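Local coordinates for protein oxidoreductase, Gfo/Idh/MocA family (Vibrio cholerae, PDB 1XEA) that probably binds a nicotinamide dinucleotide through a Rossmann-fold domain and acts as an oxidoreductase, at residues I5-L10 with I28-C33; A66-A71 with P89-K94; D231-L236 with M245-Q250. All coordinates share one frame; numbering follows the deposited sequence.

Contact 1. Residues I5-L10 with I28-C33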
loop_
_atom_site.group_PDB
_atom_site.type_symbol
_atom_site.label_atom_id
_atom_site.label_comp_id
_atom_site.label_asym_id
_atom_site.label_seq_id
_atom_site.Cartn_x
_atom_site.Cartn_y
_atom_site.Cartn_z
ATOM N N ILE A 5 33.712 17.183 -22.130
ATOM C CA ILE A 5 33.696 17.358 -20.691
ATOM C C ILE A 5 34.809 16.540 -20.049
ATOM O O ILE A 5 35.130 15.450 -20.509
ATOM C CB ILE A 5 32.308 16.920 -20.112
ATOM C CG1 ILE A 5 31.261 18.010 -20.350
ATOM C CG2 ILE A 5 32.405 16.661 -18.620
ATOM C CD1 ILE A 5 30.956 18.304 -21.799
ATOM N N ALA A 6 35.407 17.070 -18.993
ATOM C CA ALA A 6 36.457 16.354 -18.301
ATOM C C ALA A 6 35.938 16.060 -16.910
ATOM O O ALA A 6 35.422 16.946 -16.223
ATOM C CB ALA A 6 37.702 17.198 -18.228
HETATM N N MSE A 7 36.050 14.807 -16.504
HETATM C CA MSE A 7 35.608 14.419 -15.180
HETATM C C MSE A 7 36.809 14.169 -14.279
HETATM O O MSE A 7 37.547 13.197 -14.447
HETATM C CB MSE A 7 34.747 13.168 -15.259
HETATM C CG MSE A 7 33.367 13.427 -15.805
HETATM SE SE MSE A 7 32.269 11.853 -15.743
HETATM C CE MSE A 7 32.669 11.263 -13.942
ATOM N N ILE A 8 36.993 15.060 -13.318
ATOM C CA ILE A 8 38.097 14.951 -12.390
ATOM C C ILE A 8 37.627 14.314 -11.097
ATOM O O ILE A 8 36.655 14.767 -10.494
ATOM C CB ILE A 8 38.693 16.338 -12.057
ATOM C CG1 ILE A 8 39.286 16.984 -13.313
ATOM C CG2 ILE A 8 39.748 16.207 -10.975
ATOM C CD1 ILE A 8 38.287 17.742 -14.147
ATOM N N GLY A 9 38.318 13.257 -10.677
ATOM C CA GLY A 9 37.974 12.578 -9.437
ATOM C C GLY A 9 36.896 11.526 -9.588
ATOM O O GLY A 9 35.707 11.801 -9.420
ATOM N N LEU A 10 37.314 10.304 -9.885
ATOM C CA LEU A 10 36.363 9.224 -10.080
ATOM C C LEU A 10 36.120 8.382 -8.833
ATOM O O LEU A 10 36.644 7.278 -8.704
ATOM C CB LEU A 10 36.826 8.346 -11.244
ATOM C CG LEU A 10 37.151 9.159 -12.499
ATOM C CD1 LEU A 10 37.620 8.221 -13.595
ATOM C CD2 LEU A 10 35.942 9.962 -12.951
ATOM N N ILE A 28 29.127 13.879 -26.736
ATOM C CA ILE A 28 29.947 14.317 -25.620
ATOM C C ILE A 28 31.188 13.462 -25.524
ATOM O O ILE A 28 31.096 12.247 -25.346
ATOM C CB ILE A 28 29.178 14.214 -24.293
ATOM C CG1 ILE A 28 28.064 15.247 -24.279
ATOM C CG2 ILE A 28 30.111 14.439 -23.103
ATOM C CD1 ILE A 28 27.246 15.201 -23.024
ATOM N N GLU A 29 32.351 14.085 -25.651
ATOM C CA GLU A 29 33.592 13.338 -25.544
ATOM C C GLU A 29 34.032 13.487 -24.101
ATOM O O GLU A 29 33.988 14.578 -23.545
ATOM C CB GLU A 29 34.650 13.889 -26.518
ATOM C CG GLU A 29 36.023 13.201 -26.433
ATOM C CD GLU A 29 36.882 13.413 -27.686
ATOM O OE1 GLU A 29 38.102 13.128 -27.633
ATOM O OE2 GLU A 29 36.333 13.857 -28.725
ATOM N N LEU A 30 34.417 12.376 -23.489
ATOM C CA LEU A 30 34.846 12.386 -22.102
ATOM C C LEU A 30 36.356 12.354 -21.942
ATOM O O LEU A 30 37.082 11.848 -22.804
ATOM C CB LEU A 30 34.237 11.198 -21.355
ATOM C CG LEU A 30 32.983 11.455 -20.520
ATOM C CD1 LEU A 30 32.444 10.132 -20.009
ATOM C CD2 LEU A 30 33.312 12.385 -19.352
ATOM N N VAL A 31 36.821 12.900 -20.827
ATOM C CA VAL A 31 38.237 12.928 -20.523
ATOM C C VAL A 31 38.381 12.544 -19.056
ATOM O O VAL A 31 38.266 13.389 -18.174
ATOM C CB VAL A 31 38.844 14.337 -20.772
ATOM C CG1 VAL A 31 40.337 14.299 -20.530
ATOM C CG2 VAL A 31 38.558 14.796 -22.202
ATOM N N LEU A 32 38.613 11.264 -18.794
ATOM C CA LEU A 32 38.748 10.810 -17.421
ATOM C C LEU A 32 40.033 11.287 -16.762
ATOM O O LEU A 32 41.085 11.400 -17.397
ATOM C CB LEU A 32 38.657 9.284 -17.345
ATOM C CG LEU A 32 37.321 8.687 -17.804
ATOM C CD1 LEU A 32 37.315 7.201 -17.513
ATOM C CD2 LEU A 32 36.156 9.365 -17.089
ATOM N N CYS A 33 39.928 11.577 -15.471
ATOM C CA CYS A 33 41.062 12.045 -14.700
ATOM C C CYS A 33 40.903 11.727 -13.226
ATOM O O CYS A 33 39.881 12.040 -12.616
ATOM C CB CYS A 33 41.219 13.547 -14.857
ATOM S SG CYS A 33 42.403 14.230 -13.700
#
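The flat groups that meet here are peptide units; no flat side chain carries the contact. Ile5-Ile8, the end of strand 3-8, and strand 28-33 belong to a beta-alpha-beta unit that opens a Rossmann fold, with helix 12-22 between them. The peptide N-H groups of Ile5, Met7 and Gly9 each find a carbonyl of the second strand. Gly9 N reaches Cys33 O at 2.8 Å, in the plane of that carbonyl. Met7 N meets Val31 O differently, from above the carbonyl plane by 40°. Ile5 N lies nearly along the C=O axis of Glu29. The return bonds, Val31 N to Ile5 O and Cys33 N to Met7 O, are weak.

One face carries Ala6, Val31, Ile8 and Cys33. Ala6 CB lies 4.0 Å from Val31 CB, and strand 66-69 adds Val67 beside it. The other face carries Ile5, Leu30, Met7 and Leu32. Met7, modelled as selenomethionine, crosses Leu30 obliquely, its CG 3.7 Å from Leu30 CD2. Helix 12-22 packs over this pair through Leu22.

Gly9 leaves the strand with a positive phi of 86°, a backbone shape that suits a residue without a side chain. It starts a GxGxxA sequence, consistent with the dinucleotide-binding turn of Rossmann domains. Just beyond, Leu10 crosses Leu32 at about a right angle, with Leu10 CD1 4.0 Å from Leu32 CD2.

Contact 2. Residues A66-A71 with P89-K94; sequences AVMIHA and PTFVDK
Phe91 O is the best-held polar atom, with two approaches from the strand beside it. Ile69 N gives it a nearly straight hydrogen bond of 2.7 Å, in the carbonyl plane. Met68 CA adds a CA-H...O contact at 3.4 Å from Phe91 O. Phe91 N in turn binds Val67 O at 2.9 Å, nearly along the C=O axis. These bonds join parallel strands 66-69 and 90-93 of the Rossmann sheet, linked by helix 76-85 in a beta-alpha-beta unit.

Met68 and Phe91 share one face of the sheet. Phe91 CG stands anti to the backbone N (chi1 172°). Met68, modelled as selenomethionine, crosses the Phe91 side chain obliquely and bends at chi3. Its CE then comes 3.5 Å from Phe91 CE2, and SE lies oblique to the ring, a Met-aromatic contact. His70 meets the same ring rim to rim, with His70 CE1 3.8 Å from Phe91 CE2 and the planes at 58°. The ring of Trp275 in helix 268-281 meets Phe91 and also touches Met68. On the other face Ile69 CD1 lies 3.8 Å from Thr90 CG2, and helix 76-85 packs over both residues.

Asp93 and Lys94 probably correspond to the start of the EKP-type motif of Gfo/Idh/MocA proteins. Asp93 OD1 is hydrogen-bonded to Tyr18 OH, and the Tyr18 ring stacks on His70. His70 ND1 and Asp93 OD2 stay 5.5 Å apart, so they form no salt bridge. At that range the carboxylate may still favour a protonated His70.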
loop_
_atom_site.group_PDB
_atom_site.type_symbol
_atom_site.label_atom_id
_atom_site.label_comp_id
_atom_site.label_asym_id
_atom_site.label_seq_id
_atom_site.Cartn_x
_atom_site.Cartn_y
_atom_site.Cartn_z
ATOM N N ALA A 66 34.401 22.018 -20.466
ATOM C CA ALA A 66 33.979 22.118 -19.079
ATOM C C ALA A 66 34.521 20.933 -18.271
ATOM O O ALA A 66 34.904 19.906 -18.839
ATOM C CB ALA A 66 32.453 22.166 -19.001
ATOM N N VAL A 67 34.555 21.091 -16.946
ATOM C CA VAL A 67 35.025 20.047 -16.037
ATOM C C VAL A 67 33.987 19.756 -14.951
ATOM O O VAL A 67 33.245 20.645 -14.528
ATOM C CB VAL A 67 36.354 20.445 -15.346
ATOM C CG1 VAL A 67 37.449 20.600 -16.376
ATOM C CG2 VAL A 67 36.173 21.727 -14.568
HETATM N N MSE A 68 33.927 18.499 -14.522
HETATM C CA MSE A 68 33.003 18.066 -13.477
HETATM C C MSE A 68 33.840 17.480 -12.360
HETATM O O MSE A 68 34.408 16.400 -12.500
HETATM C CB MSE A 68 32.045 17.001 -14.014
HETATM C CG MSE A 68 31.045 17.532 -15.018
HETATM SE SE MSE A 68 29.923 16.184 -15.826
HETATM C CE MSE A 68 28.855 15.695 -14.287
ATOM N N ILE A 69 33.927 18.191 -11.248
ATOM C CA ILE A 69 34.732 17.718 -10.135
ATOM C C ILE A 69 33.929 16.808 -9.219
ATOM O O ILE A 69 32.904 17.208 -8.685
ATOM C CB ILE A 69 35.269 18.910 -9.352
ATOM C CG1 ILE A 69 36.084 19.787 -10.307
ATOM C CG2 ILE A 69 36.104 18.433 -8.175
ATOM C CD1 ILE A 69 36.310 21.185 -9.816
ATOM N N HIS A 70 34.390 15.580 -9.034
ATOM C CA HIS A 70 33.659 14.655 -8.182
ATOM C C HIS A 70 34.535 14.208 -7.036
ATOM O O HIS A 70 34.176 13.314 -6.271
ATOM C CB HIS A 70 33.207 13.445 -8.989
ATOM C CG HIS A 70 32.497 13.802 -10.255
ATOM N ND1 HIS A 70 31.228 14.341 -10.272
ATOM C CD2 HIS A 70 32.888 13.720 -11.548
ATOM C CE1 HIS A 70 30.869 14.575 -11.522
ATOM N NE2 HIS A 70 31.858 14.208 -12.315
ATOM N N ALA A 71 35.697 14.836 -6.928
ATOM C CA ALA A 71 36.638 14.511 -5.874
ATOM C C ALA A 71 36.027 14.717 -4.490
ATOM O O ALA A 71 34.839 15.006 -4.352
ATOM C CB ALA A 71 37.885 15.360 -6.023
ATOM N N PRO A 89 33.620 26.584 -17.656
ATOM C CA PRO A 89 32.409 26.247 -16.898
ATOM C C PRO A 89 32.737 25.086 -15.959
ATOM O O PRO A 89 33.192 24.031 -16.400
ATOM C CB PRO A 89 31.431 25.846 -17.994
ATOM C CG PRO A 89 31.842 26.732 -19.134
ATOM C CD PRO A 89 33.343 26.625 -19.103
ATOM N N THR A 90 32.521 25.280 -14.667
ATOM C CA THR A 90 32.829 24.226 -13.708
ATOM C C THR A 90 31.606 23.622 -13.018
ATOM O O THR A 90 30.669 24.326 -12.640
ATOM C CB THR A 90 33.807 24.740 -12.610
ATOM O OG1 THR A 90 35.033 25.147 -13.221
ATOM C CG2 THR A 90 34.103 23.659 -11.579
ATOM N N PHE A 91 31.642 22.307 -12.842
ATOM C CA PHE A 91 30.577 21.578 -12.179
ATOM C C PHE A 91 31.189 20.892 -10.974
ATOM O O PHE A 91 32.277 20.321 -11.067
ATOM C CB PHE A 91 29.996 20.531 -13.117
ATOM C CG PHE A 91 29.028 19.601 -12.456
ATOM C CD1 PHE A 91 27.682 19.923 -12.371
ATOM C CD2 PHE A 91 29.463 18.400 -11.910
ATOM C CE1 PHE A 91 26.775 19.059 -11.755
ATOM C CE2 PHE A 91 28.566 17.528 -11.291
ATOM C CZ PHE A 91 27.220 17.861 -11.214
ATOM N N VAL A 92 30.493 20.960 -9.845
ATOM C CA VAL A 92 30.972 20.333 -8.623
ATOM C C VAL A 92 29.816 19.638 -7.938
ATOM O O VAL A 92 28.754 20.222 -7.756
ATOM C CB VAL A 92 31.582 21.362 -7.641
ATOM C CG1 VAL A 92 32.043 20.660 -6.369
ATOM C CG2 VAL A 92 32.758 22.071 -8.296
ATOM N N ASP A 93 30.023 18.384 -7.559
ATOM C CA ASP A 93 28.983 17.624 -6.892
ATOM C C ASP A 93 28.833 18.119 -5.461
ATOM O O ASP A 93 29.823 18.339 -4.769
ATOM C CB ASP A 93 29.328 16.135 -6.915
ATOM C CG ASP A 93 28.227 15.276 -6.333
ATOM O OD1 ASP A 93 27.045 15.489 -6.709
ATOM O OD2 ASP A 93 28.537 14.375 -5.513
ATOM N N LYS A 94 27.589 18.303 -5.032
ATOM C CA LYS A 94 27.295 18.775 -3.684
ATOM C C LYS A 94 28.021 17.909 -2.661
ATOM O O LYS A 94 28.122 16.700 -2.831
ATOM C CB LYS A 94 25.788 18.732 -3.434
ATOM C CG LYS A 94 25.205 17.333 -3.386
ATOM C CD LYS A 94 25.389 16.707 -2.012
ATOM C CE LYS A 94 25.473 15.188 -2.092
ATOM N NZ LYS A 94 25.601 14.599 -0.734
#

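Contact 3. Residues D231-L236 with M245-Q250; sequences DNVAYL and MWRDNQ
A beta hairpin of the large mixed sheet, strands 233-237 and 242-247, forms this contact. Ala234 and Trp246 form a hydrogen-bonded pair. Ala234 N reaches Trp246 O at 3.1 Å, in the carbonyl plane. Trp246 N returns to Ala234 O at 3.0 Å, but from above that carbonyl plane.

On the face of this pair, the Trp246 indole lies beside strand 233-237. Ala234 CB meets its edge in plane, 3.8 Å from Trp246 CE3. Leu236 runs alongside, its CG anti to the backbone N, and puts CD1 3.5 Å from Trp246 CH2. Trp246 NE1 is hydrogen-bonded to Glu251. Ile221 of the second subunit also packs on Trp246.

On the opposite face, Tyr235 and Met245 point the same way from a non-hydrogen-bonded pair. Met245, modelled as selenomethionine, lays CG over the phenol face in a CH-pi contact, 4.0 Å from the Tyr235 ring centroid. Its SE lies oblique to the ring, a Met-aromatic contact, and 3.6 Å from Tyr235 OH.

After Arg247 the chain makes a type I' turn at Asp248 and Asn249, closed by two backbone hydrogen bonds between Arg247 and Gln250. Asn249 OD1 is hydrogen-bonded to Thr222 N of the second subunit. Hairpin 233-237/242-247 is thus one step of an antiparallel meander, here at a subunit interface.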
loop_
_atom_site.group_PDB
_atom_site.type_symbol
_atom_site.label_atom_id
_atom_site.label_comp_id
_atom_site.label_asym_id
_atom_site.label_seq_id
_atom_site.Cartn_x
_atom_site.Cartn_y
_atom_site.Cartn_z
ATOM N N ASP A 231 -3.931 24.052 -1.677
ATOM C CA ASP A 231 -5.262 24.170 -1.113
ATOM C C ASP A 231 -6.101 23.020 -1.639
ATOM O O ASP A 231 -6.283 22.876 -2.841
ATOM C CB ASP A 231 -5.898 25.521 -1.457
ATOM C CG ASP A 231 -5.227 26.683 -0.726
ATOM O OD1 ASP A 231 -5.074 26.608 0.527
ATOM O OD2 ASP A 231 -4.853 27.671 -1.408
ATOM N N ASN A 232 -6.584 22.188 -0.722
ATOM C CA ASN A 232 -7.416 21.027 -1.042
ATOM C C ASN A 232 -6.754 20.025 -1.951
ATOM O O ASN A 232 -7.423 19.203 -2.581
ATOM C CB ASN A 232 -8.742 21.461 -1.648
ATOM C CG ASN A 232 -9.602 22.206 -0.650
ATOM O OD1 ASN A 232 -9.725 21.800 0.512
ATOM N ND2 ASN A 232 -10.204 23.298 -1.091
ATOM N N VAL A 233 -5.433 20.087 -2.012
ATOM C CA VAL A 233 -4.693 19.154 -2.830
ATOM C C VAL A 233 -3.414 18.801 -2.109
ATOM O O VAL A 233 -2.791 19.661 -1.492
ATOM C CB VAL A 233 -4.375 19.748 -4.210
ATOM C CG1 VAL A 233 -3.739 18.671 -5.082
ATOM C CG2 VAL A 233 -5.661 20.265 -4.875
ATOM N N ALA A 234 -3.033 17.533 -2.168
ATOM C CA ALA A 234 -1.819 17.090 -1.509
ATOM C C ALA A 234 -1.197 15.934 -2.284
ATOM O O ALA A 234 -1.852 15.327 -3.132
ATOM C CB ALA A 234 -2.130 16.671 -0.075
ATOM N N TYR A 235 0.082 15.668 -2.010
ATOM C CA TYR A 235 0.846 14.576 -2.630
ATOM C C TYR A 235 1.794 13.999 -1.594
ATOM O O TYR A 235 2.293 14.716 -0.731
ATOM C CB TYR A 235 1.727 15.063 -3.778
ATOM C CG TYR A 235 1.015 15.580 -4.993
ATOM C CD1 TYR A 235 0.493 16.870 -5.021
ATOM C CD2 TYR A 235 0.880 14.783 -6.135
ATOM C CE1 TYR A 235 -0.148 17.359 -6.156
ATOM C CE2 TYR A 235 0.240 15.257 -7.275
ATOM C CZ TYR A 235 -0.272 16.547 -7.278
ATOM O OH TYR A 235 -0.920 17.019 -8.394
ATOM N N LEU A 236 2.073 12.709 -1.697
ATOM C CA LEU A 236 2.995 12.071 -0.769
ATOM C C LEU A 236 3.753 11.008 -1.532
ATOM O O LEU A 236 3.200 9.962 -1.861
ATOM C CB LEU A 236 2.248 11.414 0.388
ATOM C CG LEU A 236 3.033 11.075 1.668
ATOM C CD1 LEU A 236 2.222 10.050 2.441
ATOM C CD2 LEU A 236 4.403 10.530 1.368
HETATM N N MSE A 245 -1.699 10.810 -4.783
HETATM C CA MSE A 245 -2.279 12.142 -4.902
HETATM C C MSE A 245 -3.655 12.164 -4.253
HETATM O O MSE A 245 -4.506 11.316 -4.535
HETATM C CB MSE A 245 -2.405 12.507 -6.379
HETATM C CG MSE A 245 -2.972 13.887 -6.655
HETATM SE SE MSE A 245 -3.217 14.284 -8.580
HETATM C CE MSE A 245 -5.162 14.118 -8.669
ATOM N N TRP A 246 -3.857 13.133 -3.372
ATOM C CA TRP A 246 -5.125 13.307 -2.681
ATOM C C TRP A 246 -5.808 14.566 -3.234
ATOM O O TRP A 246 -5.326 15.686 -3.052
ATOM C CB TRP A 246 -4.880 13.445 -1.180
ATOM C CG TRP A 246 -4.374 12.200 -0.546
ATOM C CD1 TRP A 246 -4.966 10.972 -0.576
ATOM C CD2 TRP A 246 -3.186 12.053 0.240
ATOM N NE1 TRP A 246 -4.222 10.071 0.140
ATOM C CE2 TRP A 246 -3.124 10.709 0.650
ATOM C CE3 TRP A 246 -2.169 12.925 0.636
ATOM C CZ2 TRP A 246 -2.087 10.213 1.438
ATOM C CZ3 TRP A 246 -1.131 12.434 1.424
ATOM C CH2 TRP A 246 -1.099 11.088 1.816
ATOM N N ARG A 247 -6.933 14.366 -3.909
ATOM C CA ARG A 247 -7.677 15.455 -4.515
ATOM C C ARG A 247 -9.150 15.099 -4.486
ATOM O O ARG A 247 -9.519 13.952 -4.731
ATOM C CB ARG A 247 -7.205 15.649 -5.950
ATOM C CG ARG A 247 -8.136 16.459 -6.798
ATOM C CD ARG A 247 -7.571 16.584 -8.191
ATOM N NE ARG A 247 -6.397 17.436 -8.199
ATOM C CZ ARG A 247 -5.581 17.573 -9.236
ATOM N NH1 ARG A 247 -5.830 16.893 -10.353
ATOM N NH2 ARG A 247 -4.527 18.395 -9.155
ATOM N N ASP A 248 -9.988 16.081 -4.175
ATOM C CA ASP A 248 -11.429 15.861 -4.093
ATOM C C ASP A 248 -11.741 14.731 -3.115
ATOM O O ASP A 248 -12.651 13.924 -3.330
ATOM C CB ASP A 248 -11.993 15.508 -5.464
ATOM C CG ASP A 248 -11.693 16.560 -6.506
ATOM O OD1 ASP A 248 -12.012 17.747 -6.269
ATOM O OD2 ASP A 248 -11.146 16.199 -7.575
ATOM N N ASN A 249 -10.971 14.679 -2.036
ATOM C CA ASN A 249 -11.147 13.659 -1.019
ATOM C C ASN A 249 -11.029 12.267 -1.609
ATOM O O ASN A 249 -11.722 11.349 -1.192
ATOM C CB ASN A 249 -12.500 13.801 -0.337
ATOM C CG ASN A 249 -12.517 13.146 1.031
ATOM O OD1 ASN A 249 -11.594 13.344 1.837
ATOM N ND2 ASN A 249 -13.564 12.370 1.311
ATOM N N GLN A 250 -10.145 12.122 -2.581
ATOM C CA GLN A 250 -9.930 10.845 -3.192
ATOM C C GLN A 250 -8.450 10.642 -3.232
ATOM O O GLN A 250 -7.697 11.611 -3.273
ATOM C CB GLN A 250 -10.429 10.829 -4.610
ATOM C CG GLN A 250 -11.908 10.901 -4.774
ATOM C CD GLN A 250 -12.254 10.808 -6.246
ATOM O OE1 GLN A 250 -11.800 9.883 -6.939
ATOM N NE2 GLN A 250 -13.038 11.768 -6.744
#

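Contacts 1 and 2 are neighbours in one parallel sheet, their centres 10 Å apart. Strands 3-8 and 66-69 join them. Ala6 O lies 2.7 Å from Met68 N and Ile8 O lies 2.8 Å from His70 N, both probable hydrogen bonds. His70 CB also packs on Gly9 O, so contact 2 reaches the turn thought to bind the dinucleotide. Contact 3 belongs to the other sheet, on the far side of the chain's centre. Its nearest atoms are about 31 Å from contact 1 and about 22 Å from contact 2. A nickel ion lies about 7 Å from the Tyr235 side chain.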